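Oxidored_FMN domain-containing protein ([Pseudomonas] geniculata N1, PDB 6L6J) oxidises 6-hydroxypseudooxynicotine as the amine oxidase HisD, carrying FMN, a [4Fe-4S] cluster and ADP bound to a single chain. Local coordinates at residues T31-T36 with S357-C362; V27-A32 with A43-R48; P71-R76 with A113-E118. All blocks are in the same frame, centred on the assembly; numbering follows the deposited sequence.

Leaving barrel strand 24-26, the chain first meets residues 27-32, which interaction 2 joins to helix 38-51, closing a loop of ten intervening residues that includes the start of the helix. The same stretch, overlapping at Thr-31 and Ala-32, opens interaction 1, whose partner 357-362 follows more than 300 residues later, after helix 349-355 and beside the iron-sulfur cluster. Interaction 3 is nested inside that long loop and comes after interaction 2 has closed; it joins the loops that follow barrel strands 55-62 and 99-105. Interactions 1 and 2 touch where Ile-360 CD1 packs 3.8 Å from His-29 CE1, and Ala-32, shared by both, also touches interaction 3, its CB 3.6 Å from Leu-72 CD1.

Interaction 1. Residues T31-T36 with S357-C362; sequences TAMGMT and SSRIRC. With SF4 (iron/sulfur cluster), chain C.
Ser-357, with positive phi, is the C-prime residue of a Schellman motif that ends helix 349-355, so the chain leaves the helix here and turns to pass Thr-31 to Met-33. At Ser-358 the contact is made by the backbone: its carbonyl O lies 3.1 Å from the methyl CB of Ala-32, while its CB points away from residues 31-36 and OG bonds Arg-359 O (3.3 Å) in the carbonyl plane, on a lone pair. Arg-359 starts with CG anti to the backbone N and bends at chi3 (86°). Of its side chain, CG meets Met-33 CE at 4.1 Å; the guanidinium is salt-bridged to Glu-370, and its NE bonds Gly-369 O. Ile-360 carries the main link. Its N donates to Thr-31 O at 3.1 Å with a 145° N-H...O angle, the donor standing above the carbonyl plane and away from a lone pair. With CG1 anti to the backbone N, the CG2 branch occupies the crowded position between N and the carbonyl carbon. From there it meets Thr-31 CB and Met-33 CE, both at 4.0 Å, crossing each side chain obliquely, while the side chain also touches the flavin. Cys-362 ends the run with SG anti to the backbone N, pointing the thiolate at the cluster, where SG binds FE3 at 2.0 Å. Cys-344, Cys-347 and Cys-350 supply the other protein ligands, and the resulting spacing of three clustered cysteines and one distant cysteine is consistent with the [4Fe-4S] site of trimethylamine dehydrogenase and its relatives, set beside the FMN barrel.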
loop_
_atom_site.group_PDB
_atom_site.type_symbol
_atom_site.label_atom_id
_atom_site.label_comp_id
_atom_site.label_asym_id
_atom_site.label_seq_id
_atom_site.Cartn_x
_atom_site.Cartn_y
_atom_site.Cartn_z
ATOM N N THR A 31 9.478 -2.698 -4.057
ATOM C CA THR A 31 9.863 -2.290 -2.679
ATOM C C THR A 31 10.584 -0.938 -2.698
ATOM O O THR A 31 10.854 -0.421 -1.587
ATOM C CB THR A 31 10.724 -3.383 -2.031
ATOM O OG1 THR A 31 11.641 -3.815 -3.035
ATOM C CG2 THR A 31 9.895 -4.532 -1.500
ATOM N N ALA A 32 10.890 -0.414 -3.895
ATOM C CA ALA A 32 11.648 0.843 -4.120
ATOM C C ALA A 32 13.026 0.792 -3.452
ATOM O O ALA A 32 13.511 1.835 -3.021
ATOM C CB ALA A 32 10.850 2.024 -3.627
ATOM N N MET A 33 13.580 -0.403 -3.304
ATOM C CA MET A 33 15.021 -0.679 -3.088
ATOM C C MET A 33 15.489 -1.369 -4.365
ATOM O O MET A 33 14.807 -2.366 -4.778
ATOM C CB MET A 33 15.259 -1.652 -1.926
ATOM C CG MET A 33 14.336 -1.477 -0.760
ATOM S SD MET A 33 13.845 -3.061 -0.054
ATOM C CE MET A 33 12.914 -2.468 1.359
ATOM N N GLY A 34 16.546 -0.893 -4.997
ATOM C CA GLY A 34 16.965 -1.482 -6.284
ATOM C C GLY A 34 18.215 -2.316 -6.102
ATOM O O GLY A 34 18.372 -2.918 -5.015
ATOM N N MET A 35 19.097 -2.276 -7.105
ATOM C CA MET A 35 20.480 -2.805 -7.021
ATOM C C MET A 35 21.289 -1.874 -6.125
ATOM O O MET A 35 22.321 -2.300 -5.569
ATOM C CB MET A 35 21.118 -2.878 -8.411
ATOM C CG MET A 35 20.220 -3.564 -9.417
ATOM S SD MET A 35 19.434 -5.061 -8.730
ATOM C CE MET A 35 20.650 -6.290 -9.221
ATOM N N THR A 36 20.796 -0.654 -5.976
ATOM C CA THR A 36 21.437 0.428 -5.198
ATOM C C THR A 36 21.276 0.117 -3.698
ATOM O O THR A 36 22.081 0.625 -2.918
ATOM C CB THR A 36 20.909 1.763 -5.738
ATOM O OG1 THR A 36 19.643 1.536 -6.364
ATOM C CG2 THR A 36 21.809 2.356 -6.800
ATOM N N SER A 357 8.730 7.062 -5.312
ATOM C CA SER A 357 10.050 6.409 -5.559
ATOM C C SER A 357 10.899 6.325 -4.286
ATOM O O SER A 357 12.105 6.477 -4.401
ATOM C CB SER A 357 10.813 7.142 -6.618
ATOM O OG SER A 357 9.965 7.508 -7.700
ATOM N N SER A 358 10.285 6.062 -3.128
ATOM C CA SER A 358 10.976 5.897 -1.828
ATOM C C SER A 358 10.755 4.485 -1.270
ATOM O O SER A 358 9.687 3.919 -1.507
ATOM C CB SER A 358 10.541 6.943 -0.828
ATOM O OG SER A 358 10.689 6.431 0.499
ATOM N N ARG A 359 11.730 3.989 -0.494
ATOM C CA ARG A 359 11.645 2.756 0.353
ATOM C C ARG A 359 10.200 2.535 0.842
ATOM O O ARG A 359 9.582 3.492 1.346
ATOM C CB ARG A 359 12.600 2.873 1.556
ATOM C CG ARG A 359 12.954 1.547 2.214
ATOM C CD ARG A 359 14.143 1.626 3.152
ATOM N NE ARG A 359 13.760 2.029 4.504
ATOM C CZ ARG A 359 13.906 3.252 5.028
ATOM N NH1 ARG A 359 14.418 4.248 4.333
ATOM N NH2 ARG A 359 13.533 3.480 6.267
ATOM N N ILE A 360 9.706 1.309 0.711
ATOM C CA ILE A 360 8.336 0.860 1.119
ATOM C C ILE A 360 8.194 0.910 2.649
ATOM O O ILE A 360 9.187 0.726 3.347
ATOM C CB ILE A 360 8.039 -0.549 0.563
ATOM C CG1 ILE A 360 6.593 -0.994 0.843
ATOM C CG2 ILE A 360 9.032 -1.567 1.098
ATOM C CD1 ILE A 360 6.178 -2.243 0.098
ATOM N N ARG A 361 6.988 1.181 3.137
ATOM C CA ARG A 361 6.613 1.082 4.576
ATOM C C ARG A 361 5.216 0.460 4.668
ATOM O O ARG A 361 4.539 0.416 3.632
ATOM C CB ARG A 361 6.603 2.457 5.257
ATOM C CG ARG A 361 5.350 3.280 4.974
ATOM C CD ARG A 361 5.562 4.749 5.248
ATOM N NE ARG A 361 5.762 5.005 6.669
ATOM C CZ ARG A 361 6.092 6.187 7.176
ATOM N NH1 ARG A 361 6.279 7.222 6.369
ATOM N NH2 ARG A 361 6.252 6.326 8.485
ATOM N N CYS A 362 4.793 0.071 5.871
ATOM C CA CYS A 362 3.453 -0.520 6.154
ATOM C C CYS A 362 2.891 0.048 7.462
ATOM O O CYS A 362 3.595 0.052 8.480
ATOM C CB CYS A 362 3.511 -2.039 6.244
ATOM S SG CYS A 362 1.914 -2.812 6.615
HETATM FE FE1 SF4 C . -1.719 -0.377 4.619
HETATM FE FE2 SF4 C . -1.827 -3.294 3.829
HETATM FE FE3 SF4 C . 0.537 -2.203 5.293
HETATM FE FE4 SF4 C . 0.091 -1.505 2.388
HETATM S S1 SF4 C . 0.264 -3.275 3.462
HETATM S S2 SF4 C . 0.348 -0.388 4.191
HETATM S S3 SF4 C . -1.981 -1.447 2.762
HETATM S S4 SF4 C . -1.511 -2.226 5.644
#

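Interaction 2. Residues V27-A32 with A43-R48; sequences VPHATA and AFRKAR. With FMN (flavin mononucleotide), chain B.
The irregular backbone of 27-32 runs past residues 43-48 of helix 38-51, closest at Thr-31 and Phe-44, whose CA atoms are 8.3 Å apart, so side chains bridge the gap. Arg-45, bent at chi2, reaches His-29 O with NH2 at 2.8 Å. The bond is nearly straight (173°), runs nearly along the C=O axis and lies in the guanidinium plane; Glu-59 holds the same NH2 in a salt bridge. Arg-45 NH1 stands over one face of the His-29 imidazole, toward its rim. That ring is placed by chi1 of 89°, which puts CG between the backbone N and carbonyl carbon, and by a bond from ND1 to Ala-30 O (3.2 Å). It meets Phe-44 tip to tip, rim to rim, with centroids 5.6 Å apart and planes at 80°. Thr-31 CG2 makes a CH-pi contact over one Phe-44 face, 3.6 Å from the ring centroid. Over the opposite face lies Arg-48 NH1, 3.3 Å above the plane, which also bonds Phe-44 O and pairs with Glu-371. On the flavin side, His-29 CB lies 3.5 Å from FMN C5A, and FMN O2' donates to Pro-28 O (2.6 Å). An alanine in place of His-29 would remove the imidazole, and with it the contacts to the Phe-44 rim and Arg-45 NH1, and would probably loosen the packing of the helix against the flavin loop. In this first beta-alpha-beta unit of the barrel, helix 38-51 follows strand 24-26, with Arg-45 packing on Val-56 and Leu-58 of strand 55-62 and on Val-93 of helix 83-94.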
loop_
_atom_site.group_PDB
_atom_site.type_symbol
_atom_site.label_atom_id
_atom_site.label_comp_id
_atom_site.label_asym_id
_atom_site.label_seq_id
_atom_site.Cartn_x
_atom_site.Cartn_y
_atom_site.Cartn_z
ATOM N N VAL A 27 3.152 -12.347 -4.955
ATOM C CA VAL A 27 3.121 -11.834 -6.353
ATOM C C VAL A 27 4.119 -10.688 -6.451
ATOM O O VAL A 27 4.491 -10.102 -5.437
ATOM C CB VAL A 27 1.703 -11.419 -6.774
ATOM C CG1 VAL A 27 0.857 -12.640 -7.077
ATOM C CG2 VAL A 27 1.016 -10.539 -5.730
ATOM N N PRO A 28 4.620 -10.370 -7.663
ATOM C CA PRO A 28 5.592 -9.298 -7.836
ATOM C C PRO A 28 5.018 -8.002 -7.257
ATOM O O PRO A 28 3.912 -7.648 -7.606
ATOM C CB PRO A 28 5.793 -9.142 -9.355
ATOM C CG PRO A 28 5.162 -10.360 -9.979
ATOM C CD PRO A 28 4.261 -11.014 -8.938
ATOM N N HIS A 29 5.766 -7.357 -6.372
ATOM C CA HIS A 29 5.419 -6.030 -5.819
ATOM C C HIS A 29 6.713 -5.280 -5.496
ATOM O O HIS A 29 7.579 -5.867 -4.748
ATOM C CB HIS A 29 4.450 -6.174 -4.638
ATOM C CG HIS A 29 5.114 -6.329 -3.315
ATOM N ND1 HIS A 29 5.781 -5.286 -2.720
ATOM C CD2 HIS A 29 5.189 -7.380 -2.471
ATOM C CE1 HIS A 29 6.267 -5.689 -1.564
ATOM N NE2 HIS A 29 5.896 -6.970 -1.369
ATOM N N ALA A 30 6.854 -4.076 -6.069
ATOM C CA ALA A 30 8.033 -3.191 -5.936
ATOM C C ALA A 30 8.222 -2.831 -4.472
ATOM O O ALA A 30 7.219 -2.679 -3.764
ATOM C CB ALA A 30 7.875 -1.945 -6.767
ATOM N N THR A 31 9.478 -2.698 -4.057
ATOM C CA THR A 31 9.863 -2.290 -2.679
ATOM C C THR A 31 10.584 -0.938 -2.698
ATOM O O THR A 31 10.854 -0.421 -1.587
ATOM C CB THR A 31 10.724 -3.383 -2.031
ATOM O OG1 THR A 31 11.641 -3.815 -3.035
ATOM C CG2 THR A 31 9.895 -4.532 -1.500
ATOM N N ALA A 32 10.890 -0.414 -3.895
ATOM C CA ALA A 32 11.648 0.843 -4.120
ATOM C C ALA A 32 13.026 0.792 -3.452
ATOM O O ALA A 32 13.511 1.835 -3.021
ATOM C CB ALA A 32 10.850 2.024 -3.627
ATOM N N ALA A 43 17.008 -8.623 2.847
ATOM C CA ALA A 43 16.368 -8.690 4.190
ATOM C C ALA A 43 14.831 -8.653 4.041
ATOM O O ALA A 43 14.118 -9.378 4.766
ATOM C CB ALA A 43 16.872 -7.546 5.055
ATOM N N PHE A 44 14.321 -7.825 3.131
ATOM C CA PHE A 44 12.868 -7.722 2.868
ATOM C C PHE A 44 12.368 -9.096 2.445
ATOM O O PHE A 44 11.516 -9.620 3.132
ATOM C CB PHE A 44 12.526 -6.654 1.823
ATOM C CG PHE A 44 11.039 -6.454 1.684
ATOM C CD1 PHE A 44 10.354 -5.586 2.531
ATOM C CD2 PHE A 44 10.307 -7.179 0.744
ATOM C CE1 PHE A 44 8.976 -5.435 2.436
ATOM C CE2 PHE A 44 8.927 -7.034 0.654
ATOM C CZ PHE A 44 8.267 -6.163 1.501
ATOM N N ARG A 45 12.885 -9.640 1.350
ATOM C CA ARG A 45 12.391 -10.903 0.738
ATOM C C ARG A 45 12.641 -12.075 1.701
ATOM O O ARG A 45 11.720 -12.860 1.924
ATOM C CB ARG A 45 13.071 -11.118 -0.617
ATOM C CG ARG A 45 12.860 -10.002 -1.629
ATOM C CD ARG A 45 11.403 -9.803 -1.939
ATOM N NE ARG A 45 11.190 -8.666 -2.811
ATOM C CZ ARG A 45 10.014 -8.155 -3.137
ATOM N NH1 ARG A 45 8.907 -8.694 -2.665
ATOM N NH2 ARG A 45 9.952 -7.117 -3.955
ATOM N N LYS A 46 13.825 -12.165 2.301
ATOM C CA LYS A 46 14.156 -13.224 3.301
ATOM C C LYS A 46 12.988 -13.397 4.292
ATOM O O LYS A 46 12.566 -14.557 4.544
ATOM C CB LYS A 46 15.465 -12.912 4.034
ATOM C CG LYS A 46 16.076 -14.082 4.799
ATOM C CD LYS A 46 17.379 -13.729 5.540
ATOM C CE LYS A 46 17.574 -14.476 6.853
ATOM N NZ LYS A 46 18.105 -13.593 7.926
ATOM N N ALA A 47 12.467 -12.299 4.832
ATOM C CA ALA A 47 11.450 -12.329 5.908
ATOM C C ALA A 47 10.205 -13.101 5.437
ATOM O O ALA A 47 9.529 -13.781 6.267
ATOM C CB ALA A 47 11.106 -10.927 6.336
ATOM N N ARG A 48 9.897 -13.010 4.144
ATOM C CA ARG A 48 8.670 -13.623 3.560
ATOM C C ARG A 48 8.916 -15.113 3.251
ATOM O O ARG A 48 7.992 -15.920 3.440
ATOM C CB ARG A 48 8.195 -12.740 2.401
ATOM C CG ARG A 48 7.213 -11.683 2.879
ATOM C CD ARG A 48 7.632 -10.268 2.589
ATOM N NE ARG A 48 7.147 -9.339 3.588
ATOM C CZ ARG A 48 7.909 -8.487 4.255
ATOM N NH1 ARG A 48 9.213 -8.446 4.045
ATOM N NH2 ARG A 48 7.364 -7.643 5.120
HETATM N N1 FMN B . 2.479 -5.593 -9.444
HETATM C C2 FMN B . 3.383 -5.849 -10.443
HETATM O O2 FMN B . 3.020 -6.584 -11.367
HETATM N N3 FMN B . 4.640 -5.388 -10.475
HETATM C C4 FMN B . 5.111 -4.609 -9.486
HETATM O O4 FMN B . 6.264 -4.183 -9.518
HETATM C C4A FMN B . 4.197 -4.249 -8.367
HETATM N N5 FMN B . 4.607 -3.463 -7.343
HETATM C C5A FMN B . 3.764 -3.230 -6.312
HETATM C C6 FMN B . 4.204 -2.486 -5.220
HETATM C C7 FMN B . 3.342 -2.269 -4.163
HETATM C C7M FMN B . 3.805 -1.422 -3.042
HETATM C C8 FMN B . 1.990 -2.840 -4.160
HETATM C C8M FMN B . 1.025 -2.586 -3.039
HETATM C C9 FMN B . 1.541 -3.577 -5.223
HETATM C C9A FMN B . 2.375 -3.814 -6.307
HETATM N N10 FMN B . 1.951 -4.606 -7.383
HETATM C C10 FMN B . 2.839 -4.830 -8.406
HETATM C "C1'" FMN B . 0.587 -5.222 -7.446
HETATM C "C2'" FMN B . 0.534 -6.492 -6.618
HETATM O "O2'" FMN B . 1.373 -7.437 -7.258
HETATM C "C3'" FMN B . -0.847 -7.065 -6.513
HETATM O "O3'" FMN B . -1.275 -7.474 -7.812
HETATM C "C4'" FMN B . -1.881 -6.109 -5.918
HETATM O "O4'" FMN B . -1.325 -5.424 -4.770
HETATM C "C5'" FMN B . -3.166 -6.840 -5.557
HETATM O "O5'" FMN B . -2.861 -7.814 -4.573
HETATM P P FMN B . -3.045 -7.480 -2.999
HETATM O O1P FMN B . -4.522 -7.229 -2.799
HETATM O O2P FMN B . -2.529 -8.726 -2.351
HETATM O O3P FMN B . -2.182 -6.258 -2.744
#

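Interaction 3. Residues P71-R76 with A113-E118; sequences PLPDPR and AIYHRE. With SO4 (sulfate ion), chain G.
A type I beta turn, Ile-114 to Arg-117, in the loop after barrel strand 99-105 projects Tyr-115 onto the loop that follows strand 55-62 in this TIM barrel. Tyr-115 leaves the backbone with CG anti to the carbonyl carbon (chi1 -77°), and its hydroxyl reaches across to the backbone of 71-73. OH donates to Leu-72 O at 2.8 Å from far above the carbonyl plane (79° out of it), while Pro-71 O stands 2.9 Å from the same OH. Toward the base of the ring comes Arg-76, bent at chi2. Its NH2 is 3.5 Å from Tyr-115 CD2, with the tyrosine carbon near the guanidinium plane and the two flat groups 73° apart. The two side chains cross obliquely. The other end of the guanidinium serves different partners: NH1 bonds Tyr-82 OH and also sulfate O3 (3.3 Å), an ion probably taken from the crystallisation liquor. The same O3 lies 2.9 Å from His-116 NE2, and Lys-81 binds the sulfate as well, so a cluster of basic groups gathers at this surface. Further out, Leu-72 packs on Glu-60, an FMN-binding residue, and on Ala-32, which relates the loop to the flavin pocket. The turn itself is positioned by Asp-68, whose two carboxylate oxygens accept from the backbone N of Ile-114 and of Tyr-115. Within it, Ile-114 O accepts two bonds from a single residue, from Arg-117 N at 2.9 Å and from Arg-117 NH1 at 3.1 Å.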
loop_
_atom_site.group_PDB
_atom_site.type_symbol
_atom_site.label_atom_id
_atom_site.label_comp_id
_atom_site.label_asym_id
_atom_site.label_seq_id
_atom_site.Cartn_x
_atom_site.Cartn_y
_atom_site.Cartn_z
ATOM N N PRO A 71 12.475 8.020 -11.319
ATOM C CA PRO A 71 13.595 7.610 -10.462
ATOM C C PRO A 71 13.308 6.478 -9.449
ATOM O O PRO A 71 14.085 6.321 -8.536
ATOM C CB PRO A 71 13.870 8.932 -9.746
ATOM C CG PRO A 71 12.476 9.560 -9.560
ATOM C CD PRO A 71 11.613 9.039 -10.696
ATOM N N LEU A 72 12.237 5.694 -9.639
ATOM C CA LEU A 72 11.970 4.466 -8.828
ATOM C C LEU A 72 13.102 3.446 -9.030
ATOM O O LEU A 72 13.373 3.020 -10.150
ATOM C CB LEU A 72 10.601 3.885 -9.218
ATOM C CG LEU A 72 10.258 2.502 -8.653
ATOM C CD1 LEU A 72 10.213 2.507 -7.127
ATOM C CD2 LEU A 72 8.952 1.978 -9.227
ATOM N N PRO A 73 13.837 3.043 -7.968
ATOM C CA PRO A 73 14.853 2.005 -8.097
ATOM C C PRO A 73 14.247 0.592 -8.142
ATOM O O PRO A 73 13.567 0.233 -7.197
ATOM C CB PRO A 73 15.747 2.181 -6.862
ATOM C CG PRO A 73 14.905 2.915 -5.854
ATOM C CD PRO A 73 13.775 3.591 -6.609
ATOM N N ASP A 74 14.549 -0.147 -9.217
ATOM C CA ASP A 74 14.048 -1.503 -9.544
ATOM C C ASP A 74 15.212 -2.477 -9.686
ATOM O O ASP A 74 16.337 -2.056 -9.949
ATOM C CB ASP A 74 13.294 -1.513 -10.873
ATOM C CG ASP A 74 11.876 -1.023 -10.745
ATOM O OD1 ASP A 74 11.417 -0.931 -9.572
ATOM O OD2 ASP A 74 11.249 -0.736 -11.816
ATOM N N PRO A 75 14.976 -3.802 -9.565
ATOM C CA PRO A 75 15.940 -4.798 -10.018
ATOM C C PRO A 75 16.174 -4.657 -11.523
ATOM O O PRO A 75 15.297 -4.157 -12.192
ATOM C CB PRO A 75 15.282 -6.153 -9.730
ATOM C CG PRO A 75 14.275 -5.840 -8.667
ATOM C CD PRO A 75 13.806 -4.422 -8.946
ATOM N N ARG A 76 17.333 -5.109 -11.996
ATOM C CA ARG A 76 17.708 -5.091 -13.436
ATOM C C ARG A 76 18.310 -6.445 -13.826
ATOM O O ARG A 76 19.051 -7.039 -13.020
ATOM C CB ARG A 76 18.713 -3.968 -13.696
ATOM C CG ARG A 76 18.214 -2.574 -13.334
ATOM C CD ARG A 76 19.339 -1.678 -12.829
ATOM N NE ARG A 76 19.057 -0.285 -13.091
ATOM C CZ ARG A 76 19.959 0.645 -13.363
ATOM N NH1 ARG A 76 21.251 0.348 -13.411
ATOM N NH2 ARG A 76 19.553 1.875 -13.634
ATOM N N ALA A 113 12.587 6.157 -19.359
ATOM C CA ALA A 113 13.879 5.521 -19.712
ATOM C C ALA A 113 15.027 6.470 -19.368
ATOM O O ALA A 113 15.980 6.591 -20.199
ATOM C CB ALA A 113 13.870 5.191 -21.192
ATOM N N ILE A 114 14.958 7.111 -18.200
ATOM C CA ILE A 114 15.796 8.309 -17.871
ATOM C C ILE A 114 17.192 7.876 -17.397
ATOM O O ILE A 114 18.160 8.655 -17.611
ATOM C CB ILE A 114 15.079 9.224 -16.848
ATOM C CG1 ILE A 114 14.260 10.315 -17.539
ATOM C CG2 ILE A 114 16.023 9.825 -15.817
ATOM C CD1 ILE A 114 15.067 11.270 -18.389
ATOM N N TYR A 115 17.309 6.731 -16.723
ATOM C CA TYR A 115 18.563 6.319 -16.035
ATOM C C TYR A 115 19.737 6.414 -17.023
ATOM O O TYR A 115 20.770 7.006 -16.662
ATOM C CB TYR A 115 18.422 4.929 -15.411
ATOM C CG TYR A 115 17.639 4.883 -14.112
ATOM C CD1 TYR A 115 17.870 5.797 -13.085
ATOM C CD2 TYR A 115 16.677 3.908 -13.885
ATOM C CE1 TYR A 115 17.180 5.745 -11.887
ATOM C CE2 TYR A 115 15.980 3.850 -12.691
ATOM C CZ TYR A 115 16.229 4.771 -11.691
ATOM O OH TYR A 115 15.533 4.727 -10.519
ATOM N N HIS A 116 19.562 5.897 -18.242
ATOM C CA HIS A 116 20.575 5.906 -19.326
ATOM C C HIS A 116 20.117 6.810 -20.464
ATOM O O HIS A 116 20.490 6.524 -21.621
ATOM C CB HIS A 116 20.835 4.492 -19.837
ATOM C CG HIS A 116 21.599 3.664 -18.870
ATOM N ND1 HIS A 116 21.019 2.638 -18.169
ATOM C CD2 HIS A 116 22.877 3.736 -18.461
ATOM C CE1 HIS A 116 21.915 2.083 -17.390
ATOM N NE2 HIS A 116 23.048 2.738 -17.545
ATOM N N ARG A 117 19.351 7.855 -20.128
ATOM C CA ARG A 117 18.910 8.924 -21.055
ATOM C C ARG A 117 18.583 8.268 -22.390
ATOM O O ARG A 117 19.200 8.581 -23.397
ATOM C CB ARG A 117 19.990 10.000 -21.182
ATOM C CG ARG A 117 20.166 10.860 -19.944
ATOM C CD ARG A 117 21.079 10.234 -18.910
ATOM N NE ARG A 117 21.523 11.248 -17.959
ATOM C CZ ARG A 117 20.802 11.724 -16.946
ATOM N NH1 ARG A 117 19.603 11.240 -16.695
ATOM N NH2 ARG A 117 21.292 12.674 -16.166
ATOM N N GLU A 118 17.624 7.363 -22.371
ATOM C CA GLU A 118 17.307 6.498 -23.527
ATOM C C GLU A 118 15.912 6.866 -24.036
ATOM O O GLU A 118 15.203 7.644 -23.337
ATOM C CB GLU A 118 17.503 5.045 -23.079
ATOM C CG GLU A 118 17.252 4.027 -24.162
ATOM C CD GLU A 118 18.187 4.063 -25.351
ATOM O OE1 GLU A 118 17.818 4.681 -26.398
ATOM O OE2 GLU A 118 19.251 3.448 -25.238
HETATM S S SO4 G . 24.760 2.107 -13.801
HETATM O O1 SO4 G . 25.195 0.761 -13.462
HETATM O O2 SO4 G . 25.858 2.849 -14.363
HETATM O O3 SO4 G . 23.688 2.059 -14.757
HETATM O O4 SO4 G . 24.301 2.783 -12.617
#